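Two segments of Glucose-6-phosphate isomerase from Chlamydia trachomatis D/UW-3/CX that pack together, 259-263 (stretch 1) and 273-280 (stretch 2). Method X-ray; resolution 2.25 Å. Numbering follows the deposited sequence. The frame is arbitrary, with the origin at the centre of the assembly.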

ATOM      1  N   VAL A 259      23.773  22.375   8.407  1.00 42.01           N
ATOM      2  CA  VAL A 259      23.975  20.932   8.400  1.00 45.21           C
ATOM      3  C   VAL A 259      23.556  20.396   9.761  1.00 46.26           C
ATOM      4  O   VAL A 259      24.069  20.850  10.790  1.00 42.50           O
ATOM      5  CB  VAL A 259      25.437  20.548   8.103  1.00 46.92           C
ATOM      6  CG1 VAL A 259      25.643  19.037   8.312  1.00 35.39           C
ATOM      7  CG2 VAL A 259      25.850  20.999   6.684  1.00 36.32           C
ATOM      8  N   PHE A 260      22.625  19.437   9.770  1.00 44.50           N
ATOM      9  CA  PHE A 260      22.199  18.747  10.983  1.00 40.82           C
ATOM     10  C   PHE A 260      22.686  17.301  10.943  1.00 36.91           C
ATOM     11  O   PHE A 260      22.939  16.737   9.879  1.00 39.74           O
ATOM     12  CB  PHE A 260      20.666  18.806  11.154  1.00 35.64           C
ATOM     13  CG  PHE A 260      20.126  20.207  11.326  1.00 39.60           C
ATOM     14  CD1 PHE A 260      20.045  20.786  12.587  1.00 37.37           C
ATOM     15  CD2 PHE A 260      19.715  20.955  10.216  1.00 37.94           C
ATOM     16  CE1 PHE A 260      19.545  22.087  12.746  1.00 37.91           C
ATOM     17  CE2 PHE A 260      19.223  22.251  10.357  1.00 34.58           C
ATOM     18  CZ  PHE A 260      19.141  22.823  11.628  1.00 39.65           C
ATOM     19  N   HIS A 261      22.815  16.697  12.117  1.00 33.75           N
ATOM     20  CA  HIS A 261      23.430  15.384  12.244  1.00 35.25           C
ATOM     21  C   HIS A 261      22.485  14.372  12.878  1.00 35.35           C
ATOM     22  O   HIS A 261      21.714  14.699  13.788  1.00 33.09           O
ATOM     23  CB  HIS A 261      24.702  15.447  13.102  1.00 37.66           C
ATOM     24  CG  HIS A 261      25.706  16.443  12.630  1.00 43.55           C
ATOM     25  ND1 HIS A 261      26.224  17.418  13.453  1.00 51.19           N
ATOM     26  CD2 HIS A 261      26.295  16.616  11.424  1.00 48.75           C
ATOM     27  CE1 HIS A 261      27.089  18.151  12.775  1.00 50.19           C
ATOM     28  NE2 HIS A 261      27.149  17.686  11.539  1.00 48.57           N
ATOM     29  N   LEU A 262      22.568  13.145  12.385  1.00 33.51           N
ATOM     30  CA  LEU A 262      22.285  11.935  13.136  1.00 36.59           C
ATOM     31  C   LEU A 262      23.620  11.200  13.291  1.00 32.83           C
ATOM     32  O   LEU A 262      24.681  11.763  13.032  1.00 39.16           O
ATOM     33  CB  LEU A 262      21.199  11.107  12.440  1.00 31.98           C
ATOM     34  CG  LEU A 262      21.500  10.492  11.068  1.00 39.40           C
ATOM     35  CD1 LEU A 262      20.621   9.258  10.862  1.00 34.50           C
ATOM     36  CD2 LEU A 262      21.299  11.501   9.914  1.00 31.81           C
ATOM     37  N   TRP A 263      23.580   9.942  13.722  1.00 39.83           N
ATOM     38  CA  TRP A 263      24.801   9.179  13.982  1.00 42.78           C
ATOM     39  C   TRP A 263      24.616   7.747  13.491  1.00 32.72           C
ATOM     40  O   TRP A 263      23.523   7.347  13.076  1.00 33.56           O
ATOM     41  CB  TRP A 263      25.176   9.253  15.477  1.00 40.36           C
ATOM     42  CG  TRP A 263      25.311  10.691  15.880  1.00 39.79           C
ATOM     43  CD1 TRP A 263      26.445  11.453  15.832  1.00 37.36           C
ATOM     44  CD2 TRP A 263      24.256  11.572  16.288  1.00 33.68           C
ATOM     45  NE1 TRP A 263      26.162  12.743  16.210  1.00 34.58           N
ATOM     46  CE2 TRP A 263      24.827  12.840  16.495  1.00 34.18           C
ATOM     47  CE3 TRP A 263      22.884  11.407  16.501  1.00 33.27           C
ATOM     48  CZ2 TRP A 263      24.076  13.934  16.913  1.00 35.08           C
ATOM     49  CZ3 TRP A 263      22.138  12.500  16.911  1.00 35.45           C
ATOM     50  CH2 TRP A 263      22.735  13.743  17.114  1.00 36.27           C
ATOM     51  N   THR A 273      12.432  10.440  14.645  1.00 36.47           N
ATOM     52  CA  THR A 273      12.571  11.303  15.820  1.00 40.14           C
ATOM     53  C   THR A 273      13.920  12.016  15.891  1.00 44.15           C
ATOM     54  O   THR A 273      14.137  12.802  16.824  1.00 33.45           O
ATOM     55  CB  THR A 273      12.385  10.519  17.121  1.00 36.40           C
ATOM     56  OG1 THR A 273      13.397   9.505  17.214  1.00 33.01           O
ATOM     57  CG2 THR A 273      11.002   9.900  17.211  1.00 36.81           C
ATOM     58  N   SER A 274      14.836  11.738  14.963  1.00 31.50           N
ATOM     59  CA  SER A 274      16.091  12.466  14.883  1.00 31.72           C
ATOM     60  C   SER A 274      15.875  13.702  14.007  1.00 41.18           C
ATOM     61  O   SER A 274      14.742  14.055  13.665  1.00 40.29           O
ATOM     62  CB  SER A 274      17.208  11.571  14.341  1.00 36.64           C
ATOM     63  OG  SER A 274      17.038  11.307  12.959  1.00 31.26           O
ATOM     64  N   MET A 275      16.962  14.368  13.615  1.00 34.48           N
ATOM     65  CA  MET A 275      16.817  15.497  12.708  1.00 37.83           C
ATOM     66  C   MET A 275      16.306  15.092  11.323  1.00 43.56           C
ATOM     67  O   MET A 275      15.919  15.977  10.549  1.00 33.05           O
ATOM     68  CB  MET A 275      18.149  16.232  12.586  1.00 34.80           C
ATOM     69  CG  MET A 275      18.668  16.808  13.913  1.00 42.17           C
ATOM     70  SD  MET A 275      17.485  17.877  14.780  1.00 43.44           S
ATOM     71  CE  MET A 275      17.154  19.055  13.498  1.00 49.91           C
ATOM     72  N   VAL A 276      16.301  13.791  10.995  1.00 31.32           N
ATOM     73  CA  VAL A 276      15.687  13.317   9.757  1.00 35.79           C
ATOM     74  C   VAL A 276      14.227  13.765   9.672  1.00 34.46           C
ATOM     75  O   VAL A 276      13.759  14.226   8.619  1.00 35.83           O
ATOM     76  CB  VAL A 276      15.813  11.786   9.651  1.00 39.03           C
ATOM     77  CG1 VAL A 276      14.984  11.251   8.465  1.00 36.01           C
ATOM     78  CG2 VAL A 276      17.266  11.393   9.526  1.00 30.88           C
ATOM     79  N   GLY A 277      13.487  13.625  10.777  1.00 30.98           N
ATOM     80  CA  GLY A 277      12.148  14.176  10.876  1.00 31.05           C
ATOM     81  C   GLY A 277      12.105  15.576  11.468  1.00 39.95           C
ATOM     82  O   GLY A 277      11.168  16.338  11.208  1.00 38.57           O
ATOM     83  N   GLY A 278      13.117  15.938  12.259  1.00 33.96           N
ATOM     84  CA  GLY A 278      13.042  17.182  13.015  1.00 37.84           C
ATOM     85  C   GLY A 278      12.957  18.422  12.144  1.00 38.28           C
ATOM     86  O   GLY A 278      12.205  19.354  12.446  1.00 32.68           O
ATOM     87  N   VAL A 279      13.724  18.450  11.050  1.00 40.93           N
ATOM     88  CA  VAL A 279      13.754  19.632  10.189  1.00 44.62           C
ATOM     89  C   VAL A 279      12.401  19.838   9.507  1.00 41.17           C
ATOM     90  O   VAL A 279      11.793  20.908   9.611  1.00 44.07           O
ATOM     91  CB  VAL A 279      14.895  19.532   9.160  1.00 32.57           C
ATOM     92  CG1 VAL A 279      14.790  20.670   8.171  1.00 32.91           C
ATOM     93  CG2 VAL A 279      16.250  19.545   9.856  1.00 32.83           C
ATOM     94  N   VAL A 280      11.913  18.824   8.793  1.00 38.64           N
ATOM     95  CA  VAL A 280      10.677  19.016   8.040  1.00 36.95           C
ATOM     96  C   VAL A 280       9.504  19.245   8.984  1.00 33.95           C
ATOM     97  O   VAL A 280       8.677  20.138   8.757  1.00 32.67           O
ATOM     98  CB  VAL A 280      10.427  17.834   7.080  1.00 40.73           C
ATOM     99  CG1 VAL A 280      10.282  16.517   7.832  1.00 37.39           C
ATOM    100  CG2 VAL A 280       9.197  18.117   6.217  1.00 39.36           C
TER
HETATM  101  O   HOH W   1      19.453  13.628  14.650  1.00 31.27           O

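Strand 259-262 of the Chlamydia trachomatis glucose-6-phosphate isomerase packs against the start of helix 275-280, the two axes coming within 8.5 Å and running at 145°, closer to antiparallel than to perpendicular. The register follows from that sense: the CA of F260 lies 6.5 Å from the CA of M275, and the CA of L262 lies 6.5 Å from the CA of S274. Strand alternation sorts the side chains. F260 and L262 point their CA-to-CB bonds toward the helical stretch, whereas H261 between them points away and offers its carbonyl instead. V259 remains out of reach, and the contact buries 277 Å² in all, both sides summed.

F260 is the main apolar element of the strand. With chi1 at -63° (m) and chi2 at -88°, its ring stands roughly perpendicular to the plane of the CA-CB-CG bonds, the usual preference of an aromatic side chain, and reaches both M275 and V279, one helical turn apart. M275 is m at all three chi angles (-61°, -54°, -56°), so its chain curls rather than extends, and the terminal methyl comes back to the ring: M275 CE is 3.5 Å from F260 CD1. The sulfur is less intimate, with M275 SD 5.4 Å from the centroid of the F260 ring and 47° off its normal, an oblique sulfur-aromatic approach. V279, t at chi1 (173°), places CG2 3.8 Å from F260 CD2. V279 CG2 sits 4.2 Å from the centroid of the F260 ring and 30° off its normal, an off-centre CH-pi contact in which weakly polarised C-H groups meet the pi electrons.

L262 adopts p at chi1 (66°) and t at chi2 (154°). This conformation carries L262 CD2 to 4.1 Å from V276 CG2, a looser apolar contact than those round F260. V276 is t (171°); its CA-to-CB bond points sideways, yet this rotamer still brings CG2 to the leucine. For valine in a helix t is the favoured rotamer, since it keeps both gamma methyls clear of the preceding turn; at V276 and V279 it also brings CG2 to the strand. Nearer the helix start, L262 CB lies 4.2 Å from S274 OG, a van der Waals neighbour of a hydroxyl already engaged in capping the helix.

S274 is the N-cap. Its p rotamer (72°) turns OG toward the first turn, where it accepts from V276 N at 3.3 Å with an N-H...O angle of 161°, satisfying an amide that has no preceding turn to bond to. The backbone carries on the winding: G278 N donates to S274 O at 2.9 Å, and V279 N gives M275 O a weak bond of 3.3 Å. At G278, a CB would be crowded by S274 O.

No direct hydrogen bond joins the stretches. One water bridges them instead, donating to H261 O at 2.6 Å and accepting from M275 N at 2.8 Å, so that a strand carbonyl and a first-turn amide are both satisfied. Beside this bridge, M275 CG rests 3.7 Å from H261 O.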